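Local structure of putative capsid protein of prophage (Escherichia coli CFT073, 3BQW) at residues E194-Q199 and V346-A351; E212-L217 and K221-L226. The protein probably serves as a prophage-encoded major capsid protein that would assemble into the icosahedral phage head, although its function has not been established. All blocks are in the same frame, centred on the assembly; numbering follows the deposited sequence.

Contact 1. Residues E194-Q199 and V346-A351; sequences ELYADQ and VTVKIA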
loop_
_atom_site.group_PDB
_atom_site.type_symbol
_atom_site.label_atom_id
_atom_site.label_comp_id
_atom_site.label_asym_id
_atom_site.label_seq_id
_atom_site.Cartn_x
_atom_site.Cartn_y
_atom_site.Cartn_z
ATOM N N GLU A 194 -10.292 -10.869 -21.889
ATOM C CA GLU A 194 -10.918 -9.817 -22.683
ATOM C C GLU A 194 -12.314 -9.531 -22.177
ATOM O O GLU A 194 -12.694 -8.380 -22.013
ATOM C CB GLU A 194 -10.973 -10.226 -24.160
ATOM C CG GLU A 194 -9.671 -10.002 -24.920
ATOM C CD GLU A 194 -9.409 -8.535 -25.271
ATOM O OE1 GLU A 194 -10.217 -7.669 -24.890
ATOM O OE2 GLU A 194 -8.380 -8.238 -25.926
ATOM N N LEU A 195 -13.079 -10.590 -21.931
ATOM C CA LEU A 195 -14.401 -10.469 -21.332
ATOM C C LEU A 195 -14.371 -9.725 -19.999
ATOM O O LEU A 195 -15.198 -8.854 -19.775
ATOM C CB LEU A 195 -15.083 -11.849 -21.177
ATOM C CG LEU A 195 -15.841 -12.322 -22.422
ATOM C CD1 LEU A 195 -16.124 -13.860 -22.393
ATOM C CD2 LEU A 195 -17.140 -11.546 -22.599
ATOM N N TYR A 196 -13.428 -10.059 -19.113
ATOM C CA TYR A 196 -13.343 -9.357 -17.815
ATOM C C TYR A 196 -12.988 -7.884 -18.000
ATOM O O TYR A 196 -13.544 -7.011 -17.332
ATOM C CB TYR A 196 -12.335 -10.013 -16.864
ATOM C CG TYR A 196 -12.469 -11.502 -16.727
ATOM C CD1 TYR A 196 -13.724 -12.115 -16.671
ATOM C CD2 TYR A 196 -11.347 -12.306 -16.648
ATOM C CE1 TYR A 196 -13.837 -13.486 -16.575
ATOM C CE2 TYR A 196 -11.460 -13.697 -16.532
ATOM C CZ TYR A 196 -12.702 -14.266 -16.499
ATOM O OH TYR A 196 -12.817 -15.625 -16.384
ATOM N N ALA A 197 -12.054 -7.631 -18.909
ATOM C CA ALA A 197 -11.586 -6.286 -19.199
ATOM C C ALA A 197 -12.675 -5.381 -19.786
ATOM O O ALA A 197 -12.619 -4.189 -19.576
ATOM C CB ALA A 197 -10.334 -6.334 -20.141
ATOM N N ASP A 198 -13.671 -5.942 -20.481
ATOM C CA ASP A 198 -14.839 -5.163 -20.947
ATOM C C ASP A 198 -15.462 -4.342 -19.834
ATOM O O ASP A 198 -15.908 -3.221 -20.069
ATOM C CB ASP A 198 -15.950 -6.065 -21.475
ATOM C CG ASP A 198 -15.623 -6.693 -22.801
ATOM O OD1 ASP A 198 -14.629 -6.288 -23.451
ATOM O OD2 ASP A 198 -16.370 -7.618 -23.172
ATOM N N GLN A 199 -15.503 -4.899 -18.627
ATOM C CA GLN A 199 -16.134 -4.210 -17.509
ATOM C C GLN A 199 -15.434 -2.903 -17.082
ATOM O O GLN A 199 -16.081 -2.032 -16.516
ATOM C CB GLN A 199 -16.323 -5.159 -16.322
ATOM C CG GLN A 199 -17.077 -6.437 -16.652
ATOM C CD GLN A 199 -18.416 -6.201 -17.376
ATOM O OE1 GLN A 199 -19.132 -5.250 -17.099
ATOM N NE2 GLN A 199 -18.726 -7.062 -18.314
ATOM N N VAL A 346 -11.005 -3.897 -12.602
ATOM C CA VAL A 346 -11.812 -5.098 -12.610
ATOM C C VAL A 346 -11.057 -6.160 -11.803
ATOM O O VAL A 346 -9.889 -6.413 -12.044
ATOM C CB VAL A 346 -12.080 -5.588 -14.066
ATOM C CG1 VAL A 346 -12.832 -6.919 -14.070
ATOM C CG2 VAL A 346 -12.833 -4.489 -14.904
ATOM N N THR A 347 -11.724 -6.775 -10.838
ATOM C CA THR A 347 -11.127 -7.861 -10.039
ATOM C C THR A 347 -11.882 -9.188 -10.293
ATOM O O THR A 347 -13.118 -9.245 -10.272
ATOM C CB THR A 347 -11.123 -7.514 -8.532
ATOM O OG1 THR A 347 -10.400 -6.290 -8.340
ATOM C CG2 THR A 347 -10.496 -8.636 -7.672
ATOM N N VAL A 348 -11.116 -10.240 -10.541
ATOM C CA VAL A 348 -11.674 -11.545 -10.845
ATOM C C VAL A 348 -11.154 -12.587 -9.868
ATOM O O VAL A 348 -9.950 -12.696 -9.658
ATOM C CB VAL A 348 -11.407 -11.981 -12.298
ATOM C CG1 VAL A 348 -12.206 -13.313 -12.655
ATOM C CG2 VAL A 348 -11.751 -10.848 -13.261
ATOM N N LYS A 349 -12.089 -13.286 -9.219
ATOM C CA LYS A 349 -11.789 -14.450 -8.390
ATOM C C LYS A 349 -11.870 -15.685 -9.260
ATOM O O LYS A 349 -12.938 -16.041 -9.746
ATOM C CB LYS A 349 -12.785 -14.555 -7.245
ATOM C CG LYS A 349 -12.443 -15.564 -6.169
ATOM C CD LYS A 349 -13.532 -15.588 -5.109
ATOM C CE LYS A 349 -13.446 -16.829 -4.240
ATOM N NZ LYS A 349 -12.277 -16.718 -3.323
ATOM N N ILE A 350 -10.743 -16.330 -9.499
ATOM C CA ILE A 350 -10.755 -17.486 -10.355
ATOM C C ILE A 350 -11.194 -18.711 -9.544
ATOM O O ILE A 350 -11.130 -18.745 -8.327
ATOM C CB ILE A 350 -9.425 -17.748 -11.137
ATOM C CG1 ILE A 350 -8.317 -18.259 -10.204
ATOM C CG2 ILE A 350 -9.024 -16.486 -12.001
ATOM C CD1 ILE A 350 -7.193 -19.039 -10.904
ATOM N N ALA A 351 -11.695 -19.690 -10.255
ATOM C CA ALA A 351 -12.121 -20.924 -9.647
ATOM C C ALA A 351 -11.953 -21.997 -10.695
ATOM O O ALA A 351 -12.322 -23.110 -10.405
ATOM C CB ALA A 351 -13.590 -20.826 -9.182
#
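Y196 of helix 190-198 lays one ring face against V348 of strand 346-349, while V346 packs on the backbone and CB atoms beside it. Both methyls of V348 work on the same ring. CG1 stands over the middle of one face, 4.0 Å from the Y196 centroid and 12° off the ring normal, a CH-pi contact; CG2 sits nearer the root of the ring, 3.6 Å from Y196 CG, and also reaches Y196 CB. V348 has CG1 anti to its backbone N (chi1 -172°), which sets the two methyls along the length of the ring, one toward the hydroxyl end and the other at the stem.

V346, two residues earlier on the same side of the strand, makes the remaining contacts, partly with backbone atoms. Its CG1 lies 3.3 Å from the backbone O of Y196. The aliphatic touches are looser: V346 CG1 is 4.2 Å from Y196 CB, and V346 CG2 fits against Q199, 3.8 Å from Q199 CB, while the bent amide arm of Q199 leads off away from the strand.

No hydrogen bond joins the two segments. The polar end of Y196 is satisfied outside them, its OH bonding to Q173 OE1. Besides V348, the tyrosine packs on I171 of strand 170-172 and L284 of strand 281-285, so it spans three adjacent strands: a helix packed on a mixed sheet, consistent with the sheet-and-helix domain of an HK97-like capsid subunit.

Contact 2. Residues E212-L217 and K221-L226; sequences EVWRTL and KKFREL
F223 reaches from helix 221-226 into the angle between L217 and W214 of helix 211-218. Starting at the stem, F223 CB lies 3.3 Å from the backbone O of L217, and the same oxygen is close to CG and CD2. With CG anti to the backbone N (chi1 162°), the ring is carried across to the other helix and one face is presented to the leucine. There L217 CG stands 3.8 Å from the centroid of the F223 ring, 13° off its normal, as a CH-pi contact; L217 CD1 touches F223 CD1 and CG, and L217 CD2 lies 4.0 Å from F223 CE1. At the far end CZ meets the indole, 3.5 Å from W214 CZ3, with CE2 close behind. The two ring planes are almost perpendicular, at 87°, but the approach is oblique.

Y227 extends the cluster, meeting the ring of F223 and packing edge-to-face with W214, while M207 and M209 of strand 206-209 lie against L217. No hydrogen bond crosses between the two segments. Only two residues separate helix 211-218 from helix 221-226: these are two short consecutive helices joined by a tight turn, with a small aromatic and aliphatic cluster between them.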
loop_
_atom_site.group_PDB
_atom_site.type_symbol
_atom_site.label_atom_id
_atom_site.label_comp_id
_atom_site.label_asym_id
_atom_site.label_seq_id
_atom_site.Cartn_x
_atom_site.Cartn_y
_atom_site.Cartn_z
ATOM N N GLU A 212 -1.910 -18.368 -7.420
ATOM C CA GLU A 212 -2.775 -19.427 -7.878
ATOM C C GLU A 212 -3.289 -19.070 -9.265
ATOM O O GLU A 212 -3.326 -19.921 -10.146
ATOM C CB GLU A 212 -3.900 -19.633 -6.866
ATOM C CG GLU A 212 -5.000 -20.612 -7.272
ATOM C CD GLU A 212 -4.479 -21.960 -7.681
ATOM O OE1 GLU A 212 -3.430 -22.389 -7.145
ATOM O OE2 GLU A 212 -5.135 -22.610 -8.536
ATOM N N VAL A 213 -3.622 -17.796 -9.475
ATOM C CA VAL A 213 -3.979 -17.313 -10.811
ATOM C C VAL A 213 -2.866 -17.560 -11.834
ATOM O O VAL A 213 -3.122 -18.060 -12.925
ATOM C CB VAL A 213 -4.368 -15.825 -10.845
ATOM C CG1 VAL A 213 -4.695 -15.411 -12.290
ATOM C CG2 VAL A 213 -5.545 -15.549 -9.921
ATOM N N TRP A 214 -1.643 -17.192 -11.494
ATOM C CA TRP A 214 -0.528 -17.380 -12.412
ATOM C C TRP A 214 -0.302 -18.860 -12.730
ATOM O O TRP A 214 -0.161 -19.211 -13.881
ATOM C CB TRP A 214 0.741 -16.754 -11.854
ATOM C CG TRP A 214 1.954 -17.050 -12.645
ATOM C CD1 TRP A 214 3.065 -17.709 -12.205
ATOM C CD2 TRP A 214 2.200 -16.725 -14.026
ATOM N NE1 TRP A 214 4.001 -17.780 -13.213
ATOM C CE2 TRP A 214 3.499 -17.194 -14.339
ATOM C CE3 TRP A 214 1.461 -16.068 -15.017
ATOM C CZ2 TRP A 214 4.075 -17.034 -15.597
ATOM C CZ3 TRP A 214 2.031 -15.897 -16.269
ATOM C CH2 TRP A 214 3.332 -16.390 -16.555
ATOM N N ARG A 215 -0.313 -19.708 -11.702
ATOM C CA ARG A 215 -0.210 -21.176 -11.861
ATOM C C ARG A 215 -1.223 -21.723 -12.894
ATOM O O ARG A 215 -0.875 -22.475 -13.817
ATOM C CB ARG A 215 -0.405 -21.845 -10.481
ATOM C CG ARG A 215 -0.144 -23.337 -10.419
ATOM C CD ARG A 215 -0.692 -24.005 -9.124
ATOM N NE ARG A 215 -2.163 -24.082 -9.053
ATOM C CZ ARG A 215 -2.931 -24.872 -9.824
ATOM N NH1 ARG A 215 -2.398 -25.685 -10.733
ATOM N NH2 ARG A 215 -4.259 -24.863 -9.689
ATOM N N THR A 216 -2.484 -21.338 -12.724
ATOM C CA THR A 216 -3.568 -21.788 -13.592
ATOM C C THR A 216 -3.450 -21.247 -15.023
ATOM O O THR A 216 -3.509 -22.007 -15.992
ATOM C CB THR A 216 -4.909 -21.348 -13.001
ATOM O OG1 THR A 216 -5.001 -21.837 -11.663
ATOM C CG2 THR A 216 -6.099 -21.870 -13.847
ATOM N N LEU A 217 -3.274 -19.930 -15.143
ATOM C CA LEU A 217 -3.086 -19.293 -16.440
ATOM C C LEU A 217 -1.966 -19.946 -17.232
ATOM O O LEU A 217 -2.107 -20.213 -18.416
ATOM C CB LEU A 217 -2.823 -17.798 -16.266
ATOM C CG LEU A 217 -2.680 -16.957 -17.561
ATOM C CD1 LEU A 217 -3.865 -17.175 -18.537
ATOM C CD2 LEU A 217 -2.529 -15.483 -17.215
ATOM N N LYS A 221 -1.928 -24.385 -22.422
ATOM C CA LYS A 221 -1.111 -24.426 -23.644
ATOM C C LYS A 221 -1.304 -23.182 -24.536
ATOM O O LYS A 221 -0.348 -22.662 -25.109
ATOM C CB LYS A 221 -1.462 -25.684 -24.439
ATOM C CG LYS A 221 -0.393 -26.161 -25.419
ATOM C CD LYS A 221 -0.971 -27.222 -26.378
ATOM C CE LYS A 221 0.135 -28.027 -27.066
ATOM N NZ LYS A 221 0.741 -29.080 -26.183
ATOM N N LYS A 222 -2.547 -22.714 -24.640
ATOM C CA LYS A 222 -2.866 -21.588 -25.498
ATOM C C LYS A 222 -2.433 -20.265 -24.887
ATOM O O LYS A 222 -2.191 -19.308 -25.616
ATOM C CB LYS A 222 -4.362 -21.568 -25.846
ATOM C CG LYS A 222 -4.863 -22.835 -26.543
ATOM C CD LYS A 222 -4.052 -23.163 -27.776
ATOM C CE LYS A 222 -4.672 -24.317 -28.563
ATOM N NZ LYS A 222 -3.637 -24.943 -29.435
ATOM N N PHE A 223 -2.312 -20.196 -23.565
ATOM C CA PHE A 223 -1.641 -19.050 -22.968
ATOM C C PHE A 223 -0.141 -19.073 -23.291
ATOM O O PHE A 223 0.416 -18.051 -23.681
ATOM C CB PHE A 223 -1.864 -18.954 -21.451
ATOM C CG PHE A 223 -0.873 -18.071 -20.772
ATOM C CD1 PHE A 223 -0.961 -16.696 -20.902
ATOM C CD2 PHE A 223 0.198 -18.612 -20.066
ATOM C CE1 PHE A 223 -0.023 -15.863 -20.304
ATOM C CE2 PHE A 223 1.142 -17.781 -19.453
ATOM C CZ PHE A 223 1.029 -16.412 -19.579
ATOM N N ARG A 224 0.498 -20.232 -23.131
ATOM C CA ARG A 224 1.949 -20.371 -23.362
ATOM C C ARG A 224 2.381 -19.950 -24.766
ATOM O O ARG A 224 3.440 -19.365 -24.951
ATOM C CB ARG A 224 2.386 -21.811 -23.157
ATOM C CG ARG A 224 2.107 -22.359 -21.789
ATOM C CD ARG A 224 2.552 -23.815 -21.714
ATOM N NE ARG A 224 2.421 -24.325 -20.356
ATOM C CZ ARG A 224 2.903 -25.487 -19.928
ATOM N NH1 ARG A 224 3.581 -26.290 -20.744
ATOM N NH2 ARG A 224 2.725 -25.835 -18.654
ATOM N N GLU A 225 1.555 -20.294 -25.755
ATOM C CA GLU A 225 1.803 -19.949 -27.158
ATOM C C GLU A 225 1.745 -18.428 -27.437
ATOM O O GLU A 225 2.367 -17.954 -28.387
ATOM C CB GLU A 225 0.808 -20.705 -28.044
ATOM C CG GLU A 225 1.024 -22.244 -28.052
ATOM C CD GLU A 225 -0.102 -23.039 -28.752
ATOM O OE1 GLU A 225 -1.112 -22.421 -29.213
ATOM O OE2 GLU A 225 0.031 -24.292 -28.837
ATOM N N LEU A 226 0.993 -17.680 -26.623
ATOM C CA LEU A 226 0.868 -16.215 -26.772
ATOM C C LEU A 226 1.718 -15.455 -25.769
ATOM O O LEU A 226 1.991 -14.269 -25.955
ATOM C CB LEU A 226 -0.590 -15.772 -26.584
ATOM C CG LEU A 226 -1.613 -16.264 -27.601
ATOM C CD1 LEU A 226 -3.012 -15.795 -27.229
ATOM C CD2 LEU A 226 -1.226 -15.809 -29.002
#

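Contact 2 is nested along the chain inside the loop that contact 1 closes, and their centres lie about 15 Å apart. They touch directly through I350, just past strand 346-349: I350 CD1 rests 3.6 Å from T216 OG1 and equally close to V213 CA on helix 211-218. The C-terminal tail thus runs from under helix 190-198 to the flank of helix 211-218. A mixed sheet links them further, since strand 346-349 of contact 1 pairs with 281-285, which pairs in turn with 206-209, the strand carrying the methionines beside L217. Both belong to one peripheral region of helices packed on a mixed sheet in the putative capsid subunit.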